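PDB 3LNB: N-acetyltransferase family protein from Bacillus anthracis, which catalyses the transfer of an acetyl group, probably from acetyl-coenzyme A, to arylamine substrates and inactivates the antibacterial drug sulfamethoxazole. Local coordinates for residues Ile234-Val237 against Ile238-His241; Ile50-Asn53 against Asp54-Glu57; Leu86-Lys89 against Leu90-Lys94; Arg288-Arg291 against Glu292-Ile296; Leu105-Tyr108 against Phe109-Cys113. The protein carries 1 engineered substitution. All coordinates share one frame; numbering follows the deposited sequence.

Overall arrangement
Four of the five contacts are turns at or near helix ends, and contact 2 leads into a helix start; along the chain the order is contact 2, 3, 5, 1, 4. Contacts 2, 3 and 5 belong to helices 55-65, 83-92 and 99-112, probably the helical domain of the arylamine N-acetyltransferase fold. Contact 5 packs against both others, its centre about 12 Å from that of contact 2 and about 14 Å from that of contact 3. Contact 1, on helix 228-240, is the closest to coenzyme A and about 32 Å from contact 2 between centres. Contact 4 ends helix 283-294, which packs on the five-stranded sheet. Contacts 2, 3 and 5 build helical packing farther from the cofactor.

Contact 1 of 5, residues Ile234-Val237 against Ile238-His241; sequences IQKV and IVEH
The backbone from I234 to H241 forms the last turns of helix 228-240, each amide returning to the carbonyl four residues back; the final bond, H241 N to V237 O, is 2.8 Å long, although H241 has already left helical geometry. On the inner side I234 and I238 lie side by side, I234 CG2 standing 4.1 Å from I238 CD1. Branched apolar chains suit this buried flank, where I234 meets V139 and I238 meets Y100. On the outer side the chains of K236 and E240 cross at about a right angle. E240 takes the crowded position between its backbone N and carbonyl carbon (chi1 79°), which brings OE2 to 3.4 Å from K236 CD. The charged ends stay 5.5 Å apart from K236 NZ to E240 OE2, so any attraction between them is probably weak. H241 ND1 accepts from E243 N just beyond the helix. This is a helix end beside the cofactor pocket: the side chain of I238 lies about 5 Å from coenzyme A.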
loop_
_atom_site.group_PDB
_atom_site.type_symbol
_atom_site.label_atom_id
_atom_site.label_comp_id
_atom_site.label_asym_id
_atom_site.label_seq_id
_atom_site.Cartn_x
_atom_site.Cartn_y
_atom_site.Cartn_z
ATOM N N ILE A 234 -6.072 4.550 13.271
ATOM C CA ILE A 234 -6.239 4.840 11.856
ATOM C C ILE A 234 -7.170 3.797 11.241
ATOM O O ILE A 234 -8.043 4.127 10.440
ATOM C CB ILE A 234 -4.876 4.829 11.111
ATOM C CG1 ILE A 234 -4.008 5.996 11.593
ATOM C CG2 ILE A 234 -5.096 4.935 9.605
ATOM C CD1 ILE A 234 -2.616 6.060 10.956
ATOM N N GLN A 235 -6.994 2.536 11.624
ATOM C CA GLN A 235 -7.845 1.489 11.082
ATOM C C GLN A 235 -9.297 1.745 11.464
ATOM O O GLN A 235 -10.194 1.654 10.628
ATOM C CB GLN A 235 -7.426 0.110 11.596
ATOM C CG GLN A 235 -8.241 -1.015 10.991
ATOM C CD GLN A 235 -7.764 -2.397 11.409
ATOM O OE1 GLN A 235 -7.601 -3.281 10.570
ATOM N NE2 GLN A 235 -7.551 -2.592 12.709
ATOM N N LYS A 236 -9.526 2.076 12.728
ATOM C CA LYS A 236 -10.883 2.327 13.187
ATOM C C LYS A 236 -11.551 3.483 12.443
ATOM O O LYS A 236 -12.738 3.410 12.122
ATOM C CB LYS A 236 -10.892 2.578 14.698
ATOM C CG LYS A 236 -12.273 2.894 15.269
ATOM C CD LYS A 236 -13.361 1.913 14.798
ATOM C CE LYS A 236 -13.212 0.528 15.402
ATOM N NZ LYS A 236 -14.423 -0.316 15.101
ATOM N N VAL A 237 -10.799 4.546 12.166
ATOM C CA VAL A 237 -11.345 5.696 11.446
ATOM C C VAL A 237 -11.732 5.319 10.015
ATOM O O VAL A 237 -12.692 5.844 9.458
ATOM C CB VAL A 237 -10.324 6.861 11.377
ATOM C CG1 VAL A 237 -10.896 8.007 10.548
ATOM C CG2 VAL A 237 -9.988 7.346 12.774
ATOM N N ILE A 238 -10.971 4.408 9.420
ATOM C CA ILE A 238 -11.240 3.961 8.064
ATOM C C ILE A 238 -12.450 3.023 8.054
ATOM O O ILE A 238 -13.191 2.937 7.068
ATOM C CB ILE A 238 -9.993 3.268 7.489
ATOM C CG1 ILE A 238 -8.941 4.337 7.159
ATOM C CG2 ILE A 238 -10.355 2.430 6.281
ATOM C CD1 ILE A 238 -7.653 3.781 6.593
ATOM N N VAL A 239 -12.646 2.335 9.171
ATOM C CA VAL A 239 -13.768 1.426 9.331
ATOM C C VAL A 239 -15.068 2.180 9.629
ATOM O O VAL A 239 -16.139 1.763 9.189
ATOM C CB VAL A 239 -13.531 0.433 10.497
ATOM C CG1 VAL A 239 -14.790 -0.401 10.736
ATOM C CG2 VAL A 239 -12.357 -0.469 10.186
ATOM N N GLU A 240 -14.983 3.299 10.348
ATOM C CA GLU A 240 -16.193 4.040 10.724
ATOM C C GLU A 240 -16.442 5.462 10.195
ATOM O O GLU A 240 -17.584 5.928 10.218
ATOM C CB GLU A 240 -16.293 4.073 12.251
ATOM C CG GLU A 240 -15.390 5.125 12.898
ATOM C CD GLU A 240 -15.411 5.048 14.412
ATOM O OE1 GLU A 240 -16.513 4.892 14.979
ATOM O OE2 GLU A 240 -14.331 5.151 15.037
ATOM N N HIS A 241 -15.419 6.165 9.720
ATOM C CA HIS A 241 -15.633 7.537 9.240
ATOM C C HIS A 241 -16.667 7.580 8.111
ATOM O O HIS A 241 -16.617 6.776 7.182
ATOM C CB HIS A 241 -14.314 8.154 8.762
ATOM C CG HIS A 241 -14.348 9.648 8.619
ATOM N ND1 HIS A 241 -15.129 10.293 7.682
ATOM C CD2 HIS A 241 -13.675 10.621 9.282
ATOM C CE1 HIS A 241 -14.931 11.599 7.770
ATOM N NE2 HIS A 241 -14.053 11.824 8.733
#

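Contact 2 of 5, residues Ile50-Asn53 against Asp54-Glu57; sequences ITFN and DLDE. With FMT (formic acid), chain D.
The chain turns into helix 55-65 through two overlapping i to i+3 bonds, with the D54 carboxylate folded back onto T51. D54 OD2 accepts from T51 N at 2.8 Å, using the lone pair anti to the other carboxylate oxygen, and the N-H points almost straight at it (167°). T51 OG1 also donates to D54 OD2, but from above the carboxylate plane. Threonine suits the position because its hydroxyl adds a second donor to the backbone N-H, both meeting OD2; its chi1 of 63° sets OG1 between the backbone N and the carbonyl carbon. In return D54 N bonds to T51 O, and L55 N bonds to F52 O at 3.1 Å. These four-residue turns bring the chain to the first helical residues. On the apolar side F52 CD1 touches L55 CD1 at 3.6 Å, the two chains about perpendicular; L143 of strand 131-145 meets both, and the F52 ring also stacks on H145. I50 CG2 rests 3.8 Å from D54 CB. One water donates to F52 O and D56 OD2, linking turn to helix, while H163 bonds D56 OD1. I50 N donates to O2 of a formic acid molecule, probably from the crystallisation liquor, at 2.7 Å.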
loop_
_atom_site.group_PDB
_atom_site.type_symbol
_atom_site.label_atom_id
_atom_site.label_comp_id
_atom_site.label_asym_id
_atom_site.label_seq_id
_atom_site.Cartn_x
_atom_site.Cartn_y
_atom_site.Cartn_z
ATOM N N ILE A 50 18.878 -8.725 2.964
ATOM C CA ILE A 50 18.265 -7.663 2.189
ATOM C C ILE A 50 18.982 -6.346 2.407
ATOM O O ILE A 50 19.058 -5.858 3.535
ATOM C CB ILE A 50 16.788 -7.476 2.562
ATOM C CG1 ILE A 50 16.011 -8.752 2.235
ATOM C CG2 ILE A 50 16.209 -6.290 1.805
ATOM C CD1 ILE A 50 16.111 -9.165 0.781
ATOM N N THR A 51 19.506 -5.771 1.329
ATOM C CA THR A 51 20.204 -4.501 1.423
ATOM C C THR A 51 19.379 -3.425 0.728
ATOM O O THR A 51 18.342 -3.715 0.120
ATOM C CB THR A 51 21.605 -4.568 0.765
ATOM O OG1 THR A 51 21.467 -4.843 -0.637
ATOM C CG2 THR A 51 22.449 -5.663 1.421
ATOM N N PHE A 52 19.843 -2.187 0.811
ATOM C CA PHE A 52 19.137 -1.074 0.196
ATOM C C PHE A 52 18.780 -1.338 -1.266
ATOM O O PHE A 52 17.642 -1.107 -1.693
ATOM C CB PHE A 52 19.978 0.194 0.291
ATOM C CG PHE A 52 19.317 1.400 -0.310
ATOM C CD1 PHE A 52 18.279 2.042 0.354
ATOM C CD2 PHE A 52 19.721 1.881 -1.548
ATOM C CE1 PHE A 52 17.653 3.151 -0.210
ATOM C CE2 PHE A 52 19.103 2.991 -2.123
ATOM C CZ PHE A 52 18.068 3.625 -1.455
ATOM N N ASN A 53 19.748 -1.826 -2.032
ATOM C CA ASN A 53 19.515 -2.095 -3.440
ATOM C C ASN A 53 18.471 -3.172 -3.682
ATOM O O ASN A 53 17.989 -3.309 -4.795
ATOM C CB ASN A 53 20.826 -2.463 -4.152
ATOM C CG ASN A 53 21.793 -1.286 -4.253
ATOM O OD1 ASN A 53 21.409 -0.127 -4.063
ATOM N ND2 ASN A 53 23.051 -1.578 -4.568
ATOM N N ASP A 54 18.113 -3.925 -2.645
ATOM C CA ASP A 54 17.118 -4.994 -2.776
ATOM C C ASP A 54 15.684 -4.538 -2.517
ATOM O O ASP A 54 14.739 -5.330 -2.649
ATOM C CB ASP A 54 17.438 -6.140 -1.812
ATOM C CG ASP A 54 18.743 -6.833 -2.138
ATOM O OD1 ASP A 54 18.872 -7.320 -3.279
ATOM O OD2 ASP A 54 19.632 -6.896 -1.257
ATOM N N LEU A 55 15.521 -3.270 -2.145
ATOM C CA LEU A 55 14.201 -2.734 -1.839
ATOM C C LEU A 55 13.258 -2.686 -3.040
ATOM O O LEU A 55 12.047 -2.851 -2.891
ATOM C CB LEU A 55 14.330 -1.340 -1.212
ATOM C CG LEU A 55 14.993 -1.321 0.171
ATOM C CD1 LEU A 55 15.210 0.110 0.644
ATOM C CD2 LEU A 55 14.130 -2.087 1.152
ATOM N N ASP A 56 13.821 -2.465 -4.224
ATOM C CA ASP A 56 13.042 -2.395 -5.448
ATOM C C ASP A 56 12.354 -3.728 -5.705
ATOM O O ASP A 56 11.171 -3.778 -6.043
ATOM C CB ASP A 56 13.974 -2.045 -6.600
ATOM C CG ASP A 56 14.811 -0.821 -6.295
ATOM O OD1 ASP A 56 14.389 0.296 -6.655
ATOM O OD2 ASP A 56 15.878 -0.976 -5.661
ATOM N N GLU A 57 13.113 -4.803 -5.536
ATOM C CA GLU A 57 12.602 -6.149 -5.729
ATOM C C GLU A 57 11.505 -6.438 -4.716
ATOM O O GLU A 57 10.499 -7.057 -5.048
ATOM C CB GLU A 57 13.739 -7.161 -5.581
ATOM C CG GLU A 57 13.287 -8.580 -5.340
ATOM C CD GLU A 57 14.432 -9.567 -5.396
ATOM O OE1 GLU A 57 15.502 -9.282 -4.814
ATOM O OE2 GLU A 57 14.255 -10.633 -6.022
HETATM C C FMT D . 18.623 -9.296 6.870
HETATM O O1 FMT D . 18.007 -10.295 7.184
HETATM O O2 FMT D . 18.534 -8.809 5.620
HETATM O O HOH W 1 16.771 0.626 -3.680
HETATM O O HOH W 2 15.990 -4.965 -6.227
#

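Contact 3 of 5, residues Leu86-Lys89 against Leu90-Lys94; sequences LVEK and LLIQK
V87 packs against both L91 and I92: its CG1 methyl is 4.1 Å from L91 CD1 and lies at the same distance from I92 CD1. CG1 stands anti to the V87 backbone N (chi1 172°), which directs this branch toward the following turn. L86 CD2 lies 4.3 Å from L90 CD1. These aliphatic residues suit a helix wedged between others, since V87 and L91 meet helix 34-42 while L86 and L90 meet helix 99-112. Helix 83-92 widens here into a pi-type turn. V87 O is shared, accepting from L91 N above its carbonyl plane and from I92 N almost straight on, the latter with an N-H angle of 171°. Q93 N then reaches back five residues to E88 O at 2.9 Å. Further out the E88 chain bends at chi2 (59°) and carries its carboxylate over I92, with OE1 3.4 Å from I92 CD1. The planes of the E88 carboxylate and the Q93 amide are nearly perpendicular, and OE2 of E88 lies beside the CG methylene of Q93. K89 runs out extended; its methylenes lie beside L90 CD1, and its NZ forms salt bridges with E101 and D72.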
loop_
_atom_site.group_PDB
_atom_site.type_symbol
_atom_site.label_atom_id
_atom_site.label_comp_id
_atom_site.label_asym_id
_atom_site.label_seq_id
_atom_site.Cartn_x
_atom_site.Cartn_y
_atom_site.Cartn_z
ATOM N N LEU A 86 -0.570 -9.600 11.316
ATOM C CA LEU A 86 -0.217 -9.267 9.948
ATOM C C LEU A 86 0.376 -10.494 9.262
ATOM O O LEU A 86 0.020 -10.809 8.129
ATOM C CB LEU A 86 0.776 -8.103 9.930
ATOM C CG LEU A 86 0.141 -6.767 10.335
ATOM C CD1 LEU A 86 1.212 -5.726 10.533
ATOM C CD2 LEU A 86 -0.846 -6.332 9.270
ATOM N N VAL A 87 1.278 -11.189 9.948
ATOM C CA VAL A 87 1.881 -12.392 9.380
ATOM C C VAL A 87 0.787 -13.429 9.109
ATOM O O VAL A 87 0.771 -14.071 8.059
ATOM C CB VAL A 87 2.940 -13.009 10.339
ATOM C CG1 VAL A 87 3.411 -14.363 9.802
ATOM C CG2 VAL A 87 4.130 -12.057 10.492
ATOM N N GLU A 88 -0.137 -13.580 10.053
ATOM C CA GLU A 88 -1.220 -14.549 9.900
ATOM C C GLU A 88 -2.117 -14.235 8.707
ATOM O O GLU A 88 -2.386 -15.097 7.875
ATOM C CB GLU A 88 -2.080 -14.591 11.157
ATOM C CG GLU A 88 -3.079 -15.742 11.170
ATOM C CD GLU A 88 -2.384 -17.088 11.073
ATOM O OE1 GLU A 88 -1.349 -17.263 11.755
ATOM O OE2 GLU A 88 -2.867 -17.971 10.328
ATOM N N LYS A 89 -2.575 -12.991 8.623
ATOM C CA LYS A 89 -3.468 -12.598 7.541
ATOM C C LYS A 89 -2.831 -12.491 6.158
ATOM O O LYS A 89 -3.205 -13.233 5.251
ATOM C CB LYS A 89 -4.163 -11.272 7.876
ATOM C CG LYS A 89 -5.146 -10.801 6.813
ATOM C CD LYS A 89 -5.760 -9.450 7.156
ATOM C CE LYS A 89 -6.631 -8.945 5.997
ATOM N NZ LYS A 89 -7.146 -7.565 6.202
ATOM N N LEU A 90 -1.873 -11.579 6.002
ATOM C CA LEU A 90 -1.240 -11.356 4.704
ATOM C C LEU A 90 -0.260 -12.392 4.186
ATOM O O LEU A 90 -0.082 -12.518 2.973
ATOM C CB LEU A 90 -0.551 -9.993 4.673
ATOM C CG LEU A 90 -1.449 -8.765 4.551
ATOM C CD1 LEU A 90 -2.215 -8.569 5.833
ATOM C CD2 LEU A 90 -0.596 -7.546 4.248
ATOM N N LEU A 91 0.394 -13.121 5.078
ATOM C CA LEU A 91 1.348 -14.111 4.615
ATOM C C LEU A 91 0.788 -15.527 4.648
ATOM O O LEU A 91 0.648 -16.165 3.608
ATOM C CB LEU A 91 2.640 -14.027 5.436
ATOM C CG LEU A 91 3.281 -12.634 5.468
ATOM C CD1 LEU A 91 4.605 -12.684 6.212
ATOM C CD2 LEU A 91 3.489 -12.125 4.050
ATOM N N ILE A 92 0.452 -16.010 5.840
ATOM C CA ILE A 92 -0.068 -17.364 5.992
ATOM C C ILE A 92 -1.406 -17.647 5.303
ATOM O O ILE A 92 -1.529 -18.627 4.567
ATOM C CB ILE A 92 -0.162 -17.727 7.485
ATOM C CG1 ILE A 92 1.247 -17.739 8.087
ATOM C CG2 ILE A 92 -0.846 -19.082 7.672
ATOM C CD1 ILE A 92 1.262 -17.829 9.591
ATOM N N GLN A 93 -2.406 -16.798 5.524
ATOM C CA GLN A 93 -3.714 -17.020 4.915
ATOM C C GLN A 93 -3.774 -16.438 3.504
ATOM O O GLN A 93 -4.836 -16.383 2.882
ATOM C CB GLN A 93 -4.809 -16.420 5.805
ATOM C CG GLN A 93 -4.769 -16.960 7.241
ATOM C CD GLN A 93 -5.766 -16.282 8.171
ATOM O OE1 GLN A 93 -5.941 -15.067 8.127
ATOM N NE2 GLN A 93 -6.406 -17.066 9.036
ATOM N N LYS A 94 -2.617 -16.012 3.010
ATOM C CA LYS A 94 -2.496 -15.441 1.671
ATOM C C LYS A 94 -3.586 -14.427 1.314
ATOM O O LYS A 94 -4.226 -14.530 0.265
ATOM C CB LYS A 94 -2.465 -16.558 0.619
ATOM C CG LYS A 94 -1.291 -17.526 0.761
ATOM C CD LYS A 94 -1.368 -18.633 -0.300
ATOM C CE LYS A 94 -0.725 -19.928 0.183
ATOM N NZ LYS A 94 -0.929 -21.058 -0.793
#

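Contact 4 of 5, residues Arg288-Arg291 against Glu292-Ile296; sequences RILR and ESFGI
R288 lays the methylenes of its chain along the carboxylate end of E292, with CG 3.7 Å from E292 OE1. Its guanidinium meets the same oxygen at an edge, close to its own plane, but the carboxylate is turned 76° from that plane. The salt bridge from R288 NH1 to E292 OE1 is long, 3.9 Å, while D285 holds NH2 of the same arginine. Long charged chains suit this solvent-facing flank, their aliphatic parts packing together while the charged ends pair at a distance. On the inner flank I289 CG2 packs 3.7 Å from S293 OG, and that hydroxyl bonds to Y268. With CG beside the backbone N (chi1 -61°), the F294 ring turns its edge to L290 O, which lies near the ring plane. The ring itself packs on I261 and L263 of strand 259-263 and on strand 252-256. Beyond it the chain turns back: L290 CD2 touches I296 CB at 4.0 Å. L290 O accepts from I296 N at 3.2 Å, from above the carbonyl plane, with a weak second bond from F294 N. G295, with positive phi, suits the reversal because it has no side chain to strain the left-handed backbone, and its N bonds R291 O at 2.8 Å. This is consistent with the alpha-L type of glycine helix ending, here closing helix 283-294 over the sheet.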
loop_
_atom_site.group_PDB
_atom_site.type_symbol
_atom_site.label_atom_id
_atom_site.label_comp_id
_atom_site.label_asym_id
_atom_site.label_seq_id
_atom_site.Cartn_x
_atom_site.Cartn_y
_atom_site.Cartn_z
ATOM N N ARG A 288 -15.160 -16.046 -8.278
ATOM C CA ARG A 288 -14.209 -16.612 -9.225
ATOM C C ARG A 288 -13.045 -15.677 -9.538
ATOM O O ARG A 288 -11.895 -16.103 -9.525
ATOM C CB ARG A 288 -14.915 -16.983 -10.526
ATOM C CG ARG A 288 -13.975 -17.457 -11.635
ATOM C CD ARG A 288 -14.765 -17.866 -12.879
ATOM N NE ARG A 288 -15.603 -16.778 -13.381
ATOM C CZ ARG A 288 -15.134 -15.668 -13.955
ATOM N NH1 ARG A 288 -13.825 -15.487 -14.108
ATOM N NH2 ARG A 288 -15.976 -14.734 -14.384
ATOM N N ILE A 289 -13.336 -14.412 -9.837
ATOM C CA ILE A 289 -12.266 -13.461 -10.147
ATOM C C ILE A 289 -11.373 -13.256 -8.926
ATOM O O ILE A 289 -10.154 -13.235 -9.052
ATOM C CB ILE A 289 -12.827 -12.099 -10.621
ATOM C CG1 ILE A 289 -13.711 -12.312 -11.850
ATOM C CG2 ILE A 289 -11.670 -11.158 -11.001
ATOM C CD1 ILE A 289 -14.515 -11.098 -12.262
ATOM N N LEU A 290 -11.975 -13.122 -7.746
ATOM C CA LEU A 290 -11.191 -12.950 -6.522
ATOM C C LEU A 290 -10.148 -14.052 -6.464
ATOM O O LEU A 290 -8.956 -13.795 -6.274
ATOM C CB LEU A 290 -12.068 -13.068 -5.268
ATOM C CG LEU A 290 -12.381 -11.828 -4.427
ATOM C CD1 LEU A 290 -13.009 -12.269 -3.111
ATOM C CD2 LEU A 290 -11.115 -11.032 -4.162
ATOM N N ARG A 291 -10.616 -15.285 -6.644
ATOM C CA ARG A 291 -9.750 -16.453 -6.593
ATOM C C ARG A 291 -8.722 -16.497 -7.717
ATOM O O ARG A 291 -7.516 -16.446 -7.469
ATOM C CB ARG A 291 -10.602 -17.736 -6.620
ATOM C CG ARG A 291 -9.799 -19.038 -6.628
ATOM C CD ARG A 291 -10.713 -20.277 -6.629
ATOM N NE ARG A 291 -11.545 -20.355 -7.831
ATOM C CZ ARG A 291 -12.861 -20.151 -7.846
ATOM N NH1 ARG A 291 -13.513 -19.861 -6.721
ATOM N NH2 ARG A 291 -13.531 -20.228 -8.989
ATOM N N GLU A 292 -9.208 -16.569 -8.951
ATOM C CA GLU A 292 -8.344 -16.675 -10.116
ATOM C C GLU A 292 -7.423 -15.499 -10.405
ATOM O O GLU A 292 -6.292 -15.699 -10.852
ATOM C CB GLU A 292 -9.182 -16.957 -11.362
ATOM C CG GLU A 292 -10.202 -18.065 -11.167
ATOM C CD GLU A 292 -10.625 -18.718 -12.473
ATOM O OE1 GLU A 292 -10.846 -17.993 -13.473
ATOM O OE2 GLU A 292 -10.748 -19.966 -12.490
ATOM N N SER A 293 -7.886 -14.278 -10.167
ATOM C CA SER A 293 -7.042 -13.127 -10.464
ATOM C C SER A 293 -6.252 -12.592 -9.274
ATOM O O SER A 293 -5.179 -12.022 -9.453
ATOM C CB SER A 293 -7.884 -11.997 -11.071
ATOM O OG SER A 293 -8.478 -12.405 -12.298
ATOM N N PHE A 294 -6.767 -12.783 -8.064
ATOM C CA PHE A 294 -6.091 -12.270 -6.882
ATOM C C PHE A 294 -5.579 -13.303 -5.889
ATOM O O PHE A 294 -4.931 -12.945 -4.904
ATOM C CB PHE A 294 -7.007 -11.295 -6.140
ATOM C CG PHE A 294 -7.395 -10.099 -6.949
ATOM C CD1 PHE A 294 -8.610 -10.066 -7.627
ATOM C CD2 PHE A 294 -6.544 -9.001 -7.037
ATOM C CE1 PHE A 294 -8.970 -8.955 -8.380
ATOM C CE2 PHE A 294 -6.892 -7.890 -7.782
ATOM C CZ PHE A 294 -8.112 -7.862 -8.459
ATOM N N GLY A 295 -5.880 -14.573 -6.126
ATOM C CA GLY A 295 -5.413 -15.603 -5.215
ATOM C C GLY A 295 -6.075 -15.543 -3.850
ATOM O O GLY A 295 -5.563 -16.087 -2.868
ATOM N N ILE A 296 -7.216 -14.874 -3.766
ATOM C CA ILE A 296 -7.912 -14.795 -2.492
ATOM C C ILE A 296 -9.014 -15.848 -2.442
ATOM O O ILE A 296 -9.933 -15.841 -3.268
ATOM C CB ILE A 296 -8.505 -13.391 -2.267
ATOM C CG1 ILE A 296 -7.361 -12.383 -2.084
ATOM C CG2 ILE A 296 -9.441 -13.414 -1.064
ATOM C CD1 ILE A 296 -7.810 -10.957 -1.792
#

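Contact 5 of 5, residues Leu105-Tyr108 against Phe109-Cys113; sequences LLYY and FLMDC
M111 lies over one face of the Y107 ring, its CG 3.8 Å from the ring centroid and 25° off the normal, a CH-pi contact. The bend of the methionine at chi2 (-67°) carries SD to an oblique position beside the ring, 4.7 Å from its centroid, as a Met-aromatic pair. Y107 has CG anti to its backbone N (chi1 161°), which sends the ring along the helix toward the next turn. On another side L106 and L110 slant across each other, L106 CD1 meeting L110 CG at 3.8 Å; leucines suit this buried strip, which continues onto helix 55-65. Where D112 N bonds Y108 O, a water also donates to that carbonyl at 3.1 Å and to D112 OD1, tying the two residues a second time. The contact with M111 is probably held mainly by dispersion, while the polar ends of Y108 and D112 are tied by hydrogen bonds to E228 and T33; K119 adds a cation-pi contact that the electron-rich phenol ring of Y107 is well fitted to accept.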
loop_
_atom_site.group_PDB
_atom_site.type_symbol
_atom_site.label_atom_id
_atom_site.label_comp_id
_atom_site.label_asym_id
_atom_site.label_seq_id
_atom_site.Cartn_x
_atom_site.Cartn_y
_atom_site.Cartn_z
ATOM N N LEU A 105 3.284 -4.265 7.869
ATOM C CA LEU A 105 3.974 -5.534 7.668
ATOM C C LEU A 105 5.370 -5.287 7.122
ATOM O O LEU A 105 6.354 -5.819 7.642
ATOM C CB LEU A 105 3.201 -6.425 6.696
ATOM C CG LEU A 105 3.900 -7.743 6.337
ATOM C CD1 LEU A 105 4.084 -8.602 7.590
ATOM C CD2 LEU A 105 3.079 -8.482 5.305
ATOM N N LEU A 106 5.456 -4.480 6.070
ATOM C CA LEU A 106 6.747 -4.166 5.472
ATOM C C LEU A 106 7.652 -3.514 6.518
ATOM O O LEU A 106 8.859 -3.745 6.532
ATOM C CB LEU A 106 6.571 -3.230 4.272
ATOM C CG LEU A 106 7.861 -2.755 3.592
ATOM C CD1 LEU A 106 8.684 -3.958 3.151
ATOM C CD2 LEU A 106 7.522 -1.885 2.392
ATOM N N TYR A 107 7.067 -2.695 7.386
ATOM C CA TYR A 107 7.841 -2.037 8.433
ATOM C C TYR A 107 8.526 -3.105 9.284
ATOM O O TYR A 107 9.745 -3.083 9.463
ATOM C CB TYR A 107 6.935 -1.180 9.328
ATOM C CG TYR A 107 7.559 -0.842 10.668
ATOM C CD1 TYR A 107 8.530 0.156 10.784
ATOM C CD2 TYR A 107 7.225 -1.569 11.811
ATOM C CE1 TYR A 107 9.162 0.415 12.007
ATOM C CE2 TYR A 107 7.847 -1.321 13.039
ATOM C CZ TYR A 107 8.818 -0.330 13.129
ATOM O OH TYR A 107 9.471 -0.135 14.325
ATOM N N TYR A 108 7.736 -4.034 9.811
ATOM C CA TYR A 108 8.282 -5.098 10.639
ATOM C C TYR A 108 9.360 -5.867 9.890
ATOM O O TYR A 108 10.419 -6.153 10.444
ATOM C CB TYR A 108 7.177 -6.062 11.090
ATOM C CG TYR A 108 6.288 -5.498 12.175
ATOM C CD1 TYR A 108 6.836 -5.018 13.364
ATOM C CD2 TYR A 108 4.906 -5.437 12.016
ATOM C CE1 TYR A 108 6.028 -4.490 14.377
ATOM C CE2 TYR A 108 4.085 -4.907 13.023
ATOM C CZ TYR A 108 4.655 -4.439 14.199
ATOM O OH TYR A 108 3.862 -3.930 15.208
ATOM N N PHE A 109 9.089 -6.191 8.630
ATOM C CA PHE A 109 10.054 -6.927 7.827
ATOM C C PHE A 109 11.374 -6.165 7.722
ATOM O O PHE A 109 12.442 -6.724 7.980
ATOM C CB PHE A 109 9.510 -7.184 6.420
ATOM C CG PHE A 109 10.446 -7.984 5.551
ATOM C CD1 PHE A 109 10.710 -9.317 5.836
ATOM C CD2 PHE A 109 11.084 -7.393 4.467
ATOM C CE1 PHE A 109 11.599 -10.055 5.053
ATOM C CE2 PHE A 109 11.977 -8.121 3.675
ATOM C CZ PHE A 109 12.235 -9.453 3.970
ATOM N N LEU A 110 11.295 -4.891 7.350
ATOM C CA LEU A 110 12.495 -4.077 7.208
ATOM C C LEU A 110 13.240 -3.900 8.531
ATOM O O LEU A 110 14.461 -3.735 8.541
ATOM C CB LEU A 110 12.150 -2.716 6.598
ATOM C CG LEU A 110 11.632 -2.767 5.153
ATOM C CD1 LEU A 110 11.413 -1.348 4.630
ATOM C CD2 LEU A 110 12.633 -3.508 4.272
ATOM N N MET A 111 12.512 -3.922 9.644
ATOM C CA MET A 111 13.160 -3.803 10.946
ATOM C C MET A 111 13.960 -5.089 11.163
ATOM O O MET A 111 15.109 -5.046 11.599
ATOM C CB MET A 111 12.130 -3.627 12.068
ATOM C CG MET A 111 11.567 -2.206 12.226
ATOM S SD MET A 111 12.783 -0.956 12.787
ATOM C CE MET A 111 12.917 -1.385 14.531
ATOM N N ASP A 112 13.352 -6.232 10.853
ATOM C CA ASP A 112 14.039 -7.511 11.007
ATOM C C ASP A 112 15.275 -7.554 10.119
ATOM O O ASP A 112 16.274 -8.190 10.461
ATOM C CB ASP A 112 13.118 -8.672 10.644
ATOM C CG ASP A 112 12.165 -9.030 11.762
ATOM O OD1 ASP A 112 12.255 -8.414 12.845
ATOM O OD2 ASP A 112 11.332 -9.936 11.555
ATOM N N CYS A 113 15.199 -6.873 8.980
ATOM C CA CYS A 113 16.311 -6.821 8.049
ATOM C C CYS A 113 17.346 -5.792 8.494
ATOM O O CYS A 113 18.396 -5.656 7.874
ATOM C CB CYS A 113 15.807 -6.507 6.636
ATOM S SG CYS A 113 14.961 -7.906 5.851
HETATM O O HOH W 3 10.186 -6.616 13.519
#